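Local coordinates for protein CrataBL (Crataeva tapia, PDB 4IHZ) that inhibits trypsin and probably, more strongly, factor Xa, and probably also acts as a lectin that binds glucose and N-acetylglucosamine, at residues A1-V6 and L60-L65; T54-S59 and S66-I71. All blocks are in the same frame, centred on the assembly; numbering follows the deposited sequence.

Contact 1. Residues A1-V6 and L60-L65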
loop_
_atom_site.group_PDB
_atom_site.type_symbol
_atom_site.label_atom_id
_atom_site.label_comp_id
_atom_site.label_asym_id
_atom_site.label_seq_id
_atom_site.Cartn_x
_atom_site.Cartn_y
_atom_site.Cartn_z
ATOM N N ALA A 1 -25.392 12.199 -6.819
ATOM C CA ALA A 1 -23.956 12.596 -6.786
ATOM C C ALA A 1 -23.045 11.435 -6.360
ATOM O O ALA A 1 -23.492 10.425 -5.784
ATOM C CB ALA A 1 -23.754 13.817 -5.868
ATOM N N ILE A 2 -21.766 11.596 -6.667
ATOM C CA ILE A 2 -20.721 10.694 -6.220
ATOM C C ILE A 2 -20.154 11.256 -4.920
ATOM O O ILE A 2 -19.708 12.402 -4.871
ATOM C CB ILE A 2 -19.634 10.562 -7.316
ATOM C CG1 ILE A 2 -20.298 10.212 -8.668
ATOM C CG2 ILE A 2 -18.578 9.547 -6.900
ATOM C CD1 ILE A 2 -19.382 10.371 -9.884
ATOM N N LEU A 3 -20.220 10.468 -3.855
ATOM C CA LEU A 3 -19.848 10.947 -2.528
ATOM C C LEU A 3 -18.434 10.551 -2.143
ATOM O O LEU A 3 -17.996 9.443 -2.429
ATOM C CB LEU A 3 -20.826 10.424 -1.489
ATOM C CG LEU A 3 -22.285 10.829 -1.733
ATOM C CD1 LEU A 3 -23.214 10.022 -0.840
ATOM C CD2 LEU A 3 -22.438 12.347 -1.494
ATOM N N THR A 4 -17.718 11.466 -1.497
ATOM C CA THR A 4 -16.379 11.183 -1.005
ATOM C C THR A 4 -16.420 10.102 0.060
ATOM O O THR A 4 -17.332 10.088 0.876
ATOM C CB THR A 4 -15.784 12.472 -0.401
ATOM O OG1 THR A 4 -15.661 13.447 -1.439
ATOM C CG2 THR A 4 -14.411 12.223 0.234
ATOM N N GLY A 5 -15.454 9.176 0.014
ATOM C CA GLY A 5 -15.293 8.174 1.071
ATOM C C GLY A 5 -16.369 7.090 1.121
ATOM O O GLY A 5 -16.519 6.399 2.143
ATOM N N VAL A 6 -17.157 7.008 0.054
ATOM C CA VAL A 6 -18.238 6.045 -0.101
ATOM C C VAL A 6 -17.802 5.106 -1.239
ATOM O O VAL A 6 -17.338 5.557 -2.279
ATOM C CB VAL A 6 -19.559 6.748 -0.501
ATOM C CG1 VAL A 6 -20.645 5.716 -0.944
ATOM C CG2 VAL A 6 -20.058 7.586 0.673
ATOM N N LEU A 60 -14.099 18.047 0.784
ATOM C CA LEU A 60 -15.368 18.053 0.042
ATOM C C LEU A 60 -16.159 16.770 0.320
ATOM O O LEU A 60 -15.563 15.685 0.412
ATOM C CB LEU A 60 -15.105 18.159 -1.467
ATOM C CG LEU A 60 -14.376 19.400 -1.984
ATOM C CD1 LEU A 60 -13.806 19.162 -3.368
ATOM C CD2 LEU A 60 -15.303 20.614 -1.973
ATOM N N LYS A 61 -17.482 16.886 0.454
ATOM C CA LYS A 61 -18.324 15.703 0.692
ATOM C C LYS A 61 -18.854 15.075 -0.603
ATOM O O LYS A 61 -19.135 13.881 -0.639
ATOM C CB LYS A 61 -19.446 15.975 1.712
ATOM C CG LYS A 61 -20.836 16.187 1.136
ATOM C CD LYS A 61 -21.937 15.706 2.095
ATOM C CE LYS A 61 -23.335 16.153 1.641
ATOM N NZ LYS A 61 -23.758 15.622 0.297
ATOM N N VAL A 62 -18.967 15.890 -1.651
ATOM C CA VAL A 62 -19.330 15.447 -2.990
ATOM C C VAL A 62 -18.071 15.498 -3.847
ATOM O O VAL A 62 -17.318 16.467 -3.827
ATOM C CB VAL A 62 -20.434 16.368 -3.594
ATOM C CG1 VAL A 62 -20.713 16.038 -5.063
ATOM C CG2 VAL A 62 -21.708 16.243 -2.767
ATOM N N VAL A 63 -17.835 14.427 -4.587
ATOM C CA VAL A 63 -16.734 14.367 -5.524
ATOM C C VAL A 63 -17.021 15.254 -6.746
ATOM O O VAL A 63 -17.975 15.002 -7.469
ATOM C CB VAL A 63 -16.543 12.906 -5.985
ATOM C CG1 VAL A 63 -15.475 12.799 -7.056
ATOM C CG2 VAL A 63 -16.233 12.002 -4.792
ATOM N N PRO A 64 -16.174 16.276 -6.993
ATOM C CA PRO A 64 -16.444 17.118 -8.159
ATOM C C PRO A 64 -15.988 16.430 -9.428
ATOM O O PRO A 64 -15.001 15.697 -9.412
ATOM C CB PRO A 64 -15.578 18.361 -7.926
ATOM C CG PRO A 64 -14.950 18.192 -6.620
ATOM C CD PRO A 64 -14.999 16.751 -6.243
ATOM N N LEU A 65 -16.731 16.659 -10.512
ATOM C CA LEU A 65 -16.333 16.173 -11.812
ATOM C C LEU A 65 -15.222 17.055 -12.331
ATOM O O LEU A 65 -15.115 18.235 -11.944
ATOM C CB LEU A 65 -17.534 16.260 -12.776
ATOM C CG LEU A 65 -18.749 15.430 -12.323
ATOM C CD1 LEU A 65 -19.924 15.522 -13.281
ATOM C CD2 LEU A 65 -18.374 13.973 -12.104
HETATM O O HOH W 1 -20.491 14.152 -8.131
HETATM O O HOH W 2 -19.211 12.204 1.245
#

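Contact 2. Residues T54-S59 and S66-I71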
loop_
_atom_site.group_PDB
_atom_site.type_symbol
_atom_site.label_atom_id
_atom_site.label_comp_id
_atom_site.label_asym_id
_atom_site.label_seq_id
_atom_site.Cartn_x
_atom_site.Cartn_y
_atom_site.Cartn_z
ATOM N N THR A 54 -11.135 10.043 -3.634
ATOM C CA THR A 54 -10.700 11.080 -2.698
ATOM C C THR A 54 -10.313 12.294 -3.510
ATOM O O THR A 54 -9.249 12.305 -4.147
ATOM C CB THR A 54 -9.487 10.614 -1.857
ATOM O OG1 THR A 54 -9.807 9.386 -1.190
ATOM C CG2 THR A 54 -9.160 11.674 -0.802
ATOM N N PRO A 55 -11.178 13.335 -3.505
ATOM C CA PRO A 55 -10.804 14.557 -4.236
ATOM C C PRO A 55 -9.554 15.225 -3.644
ATOM O O PRO A 55 -9.255 15.076 -2.453
ATOM C CB PRO A 55 -11.999 15.489 -4.016
ATOM C CG PRO A 55 -13.130 14.623 -3.534
ATOM C CD PRO A 55 -12.467 13.481 -2.790
ATOM N N GLN A 56 -8.854 15.966 -4.488
ATOM C CA GLN A 56 -7.672 16.704 -4.076
ATOM C C GLN A 56 -7.967 17.695 -2.926
ATOM O O GLN A 56 -7.140 17.893 -2.035
ATOM C CB GLN A 56 -7.045 17.376 -5.282
ATOM C CG GLN A 56 -5.792 18.181 -4.933
ATOM C CD GLN A 56 -5.006 18.525 -6.159
ATOM O OE1 GLN A 56 -5.574 18.854 -7.214
ATOM N NE2 GLN A 56 -3.686 18.459 -6.036
ATOM N N ASN A 57 -9.153 18.290 -2.924
ATOM C CA ASN A 57 -9.659 18.912 -1.694
ATOM C C ASN A 57 -10.416 17.830 -0.900
ATOM O O ASN A 57 -11.610 17.612 -1.106
ATOM C CB ASN A 57 -10.559 20.092 -2.047
ATOM C CG ASN A 57 -10.952 20.925 -0.835
ATOM O OD1 ASN A 57 -10.688 20.553 0.317
ATOM N ND2 ASN A 57 -11.595 22.067 -1.092
ATOM N N SER A 58 -9.706 17.128 -0.017
ATOM C CA SER A 58 -10.249 15.915 0.630
ATOM C C SER A 58 -11.367 16.214 1.649
ATOM O O SER A 58 -12.007 15.286 2.171
ATOM C CB SER A 58 -9.127 15.086 1.271
ATOM O OG SER A 58 -8.662 15.713 2.466
ATOM N N SER A 59 -11.593 17.504 1.908
ATOM C CA SER A 59 -12.664 17.982 2.789
ATOM C C SER A 59 -14.053 18.114 2.118
ATOM O O SER A 59 -15.062 18.303 2.814
ATOM C CB SER A 59 -12.244 19.315 3.428
ATOM O OG SER A 59 -13.347 20.200 3.622
ATOM N N SER A 66 -14.425 16.509 -13.247
ATOM C CA SER A 66 -13.395 17.271 -13.936
ATOM C C SER A 66 -12.385 17.899 -12.977
ATOM O O SER A 66 -11.875 18.996 -13.217
ATOM C CB SER A 66 -14.044 18.324 -14.867
ATOM O OG SER A 66 -14.712 17.663 -15.908
ATOM N N HIS A 67 -12.088 17.174 -11.888
ATOM C CA HIS A 67 -11.243 17.684 -10.790
ATOM C C HIS A 67 -10.374 16.529 -10.262
ATOM O O HIS A 67 -10.861 15.414 -10.084
ATOM C CB HIS A 67 -12.154 18.238 -9.684
ATOM C CG HIS A 67 -11.447 18.600 -8.416
ATOM N ND1 HIS A 67 -11.032 19.884 -8.134
ATOM C CD2 HIS A 67 -11.096 17.846 -7.344
ATOM C CE1 HIS A 67 -10.451 19.904 -6.943
ATOM N NE2 HIS A 67 -10.477 18.679 -6.442
ATOM N N ASN A 68 -9.082 16.790 -10.063
ATOM C CA ASN A 68 -8.137 15.750 -9.581
ATOM C C ASN A 68 -8.668 14.994 -8.389
ATOM O O ASN A 68 -9.138 15.602 -7.417
ATOM C CB ASN A 68 -6.818 16.401 -9.151
ATOM C CG ASN A 68 -5.977 16.871 -10.326
ATOM O OD1 ASN A 68 -6.179 16.455 -11.459
ATOM N ND2 ASN A 68 -4.996 17.745 -10.037
ATOM N N LEU A 69 -8.564 13.667 -8.445
ATOM C CA LEU A 69 -8.866 12.831 -7.311
ATOM C C LEU A 69 -7.935 11.615 -7.308
ATOM O O LEU A 69 -7.270 11.306 -8.325
ATOM C CB LEU A 69 -10.322 12.371 -7.324
ATOM C CG LEU A 69 -10.881 11.859 -8.653
ATOM C CD1 LEU A 69 -10.431 10.405 -8.805
ATOM C CD2 LEU A 69 -12.399 11.936 -8.662
ATOM N N ASN A 70 -7.853 10.965 -6.156
ATOM C CA ASN A 70 -7.224 9.658 -6.073
ATOM C C ASN A 70 -8.317 8.621 -6.050
ATOM O O ASN A 70 -9.450 8.902 -5.660
ATOM C CB ASN A 70 -6.322 9.520 -4.835
ATOM C CG ASN A 70 -5.093 10.403 -4.905
ATOM O OD1 ASN A 70 -4.522 10.729 -3.892
ATOM N ND2 ASN A 70 -4.745 10.874 -6.107
ATOM N N ILE A 71 -7.967 7.415 -6.461
ATOM C CA ILE A 71 -8.870 6.279 -6.446
ATOM C C ILE A 71 -8.124 5.201 -5.691
ATOM O O ILE A 71 -6.925 4.995 -5.920
ATOM C CB ILE A 71 -9.127 5.755 -7.849
ATOM C CG1 ILE A 71 -9.721 6.853 -8.732
ATOM C CG2 ILE A 71 -10.085 4.526 -7.805
ATOM C CD1 ILE A 71 -9.811 6.410 -10.201
HETATM O O HOH W 3 -9.076 7.374 -2.888
#

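Contact 1. Residues A1-V6 and L60-L65
Thr4 and Ile2 pair through their backbones with Lys61 and Val63, and Leu3 faces Val62 between them in a single beta bridge whose register runs in opposite directions along the two segments. The polar contacts form a row. Val63 N donates to Ile2 O at 2.8 Å, only 20° off the carbonyl plane. Thr4 N donates to Lys61 O at 2.9 Å, but from above the plane of the Lys61 carbonyl. Thr4 OG1 stands beside its own backbone N (chi1 -63°) and donates to Leu60 O at 2.9 Å, again from above the plane of the Leu60 carbonyl. One water continues the pairing, accepting from Ile2 N and donating to Val63 O; a second donates to Thr4 O.

Apolar contacts flank these bonds. Val63 CG2 lies 4.0 Å from Ile2 CG2 and, packed against the backbone of Leu3 and Thr4, comes within 3.7 Å of Thr4 N. Ile2 CD1 reaches Leu65 CD2 more loosely, and both side chains rest on Ile114; Ile2 and Val63 also share Phe53. Ala1 CB meets Val62 CG1 at 3.9 Å, and Leu3 CD2 lies 4.2 Å from Val62 CG2. The same Leu3 methyl sits beside the polar end of Lys61, 4.0 Å from NZ.

Leu3 N turns to Tyr8 OH instead, and a type II turn from Leu3 to Val6, with positive phi at Gly5, carries the chain toward strand 8-12. All three direct bonds end on backbone carbonyls, so the polar part depends little on side-chain identity apart from the Thr4 hydroxyl, and Ile2 against Val63 supplies the apolar anchor.

Contact 2. Residues T54-S59 and S66-I71
Thr54 and Asn70 are joined in both directions as a hydrogen-bonded pair of the antiparallel two-stranded sheet 52-55/69-72, part of this beta-trefoil. Here the contact is tight: Asn70 N donates to Thr54 O at 2.8 Å, and Thr54 N returns a nearly straight bond to Asn70 O. Next along, Pro55 and Leu69 form a non-hydrogen-bonded pair in which Leu69 CB sits 3.8 Å from Pro55 CA. Leu69 CG lies between its backbone N and carbonyl carbon (chi1 45°), and the side chain leads away to Phe53, Phe112 and Ile114. Asn70 spends its amide elsewhere, OD1 accepting from Arg106 N.

Beyond Pro55 the first strand gives way to loop, and Gln56 and Asn57 are exposed while Asn68 stays buried. Gln56 N still donates to Asn68 O at 3.0 Å, and the extended Gln56 chain runs alongside Asn68, their amide planes 48° apart. Asn68 ND2 approaches Gln56 OE1 at 3.1 Å from above the carbonyl plane, but its stronger partner is Gly129 O, while OD1 accepts from Arg113 NE. The His67 ring adds looser van der Waals contacts: its CD2 stands 4.2 Å from Pro55 CB, and Asn57 N lies in the ring plane, 3.8 Å from His67 NE2.

Contacts 1 and 2, with centres about 8 Å apart, alternate along the chain in the order 1-6, 54-59, 60-65, 66-71. The last three are consecutive, so the loop joining strands 52-55 and 69-72 serves both: its middle receives the N-terminus, and its ends close the two-stranded pair. The two contacts also touch directly. Val63 CG1 packs 3.6 Å from Leu69 CD2, Thr4 OG1 meets Pro55 CD, and Pro64 lies on the Pro55 ring. Phe53 and Ile114 of strand 112-117 line both. One region of the trefoil thus illustrates a chain terminus and a loop between strands built around a common apolar patch.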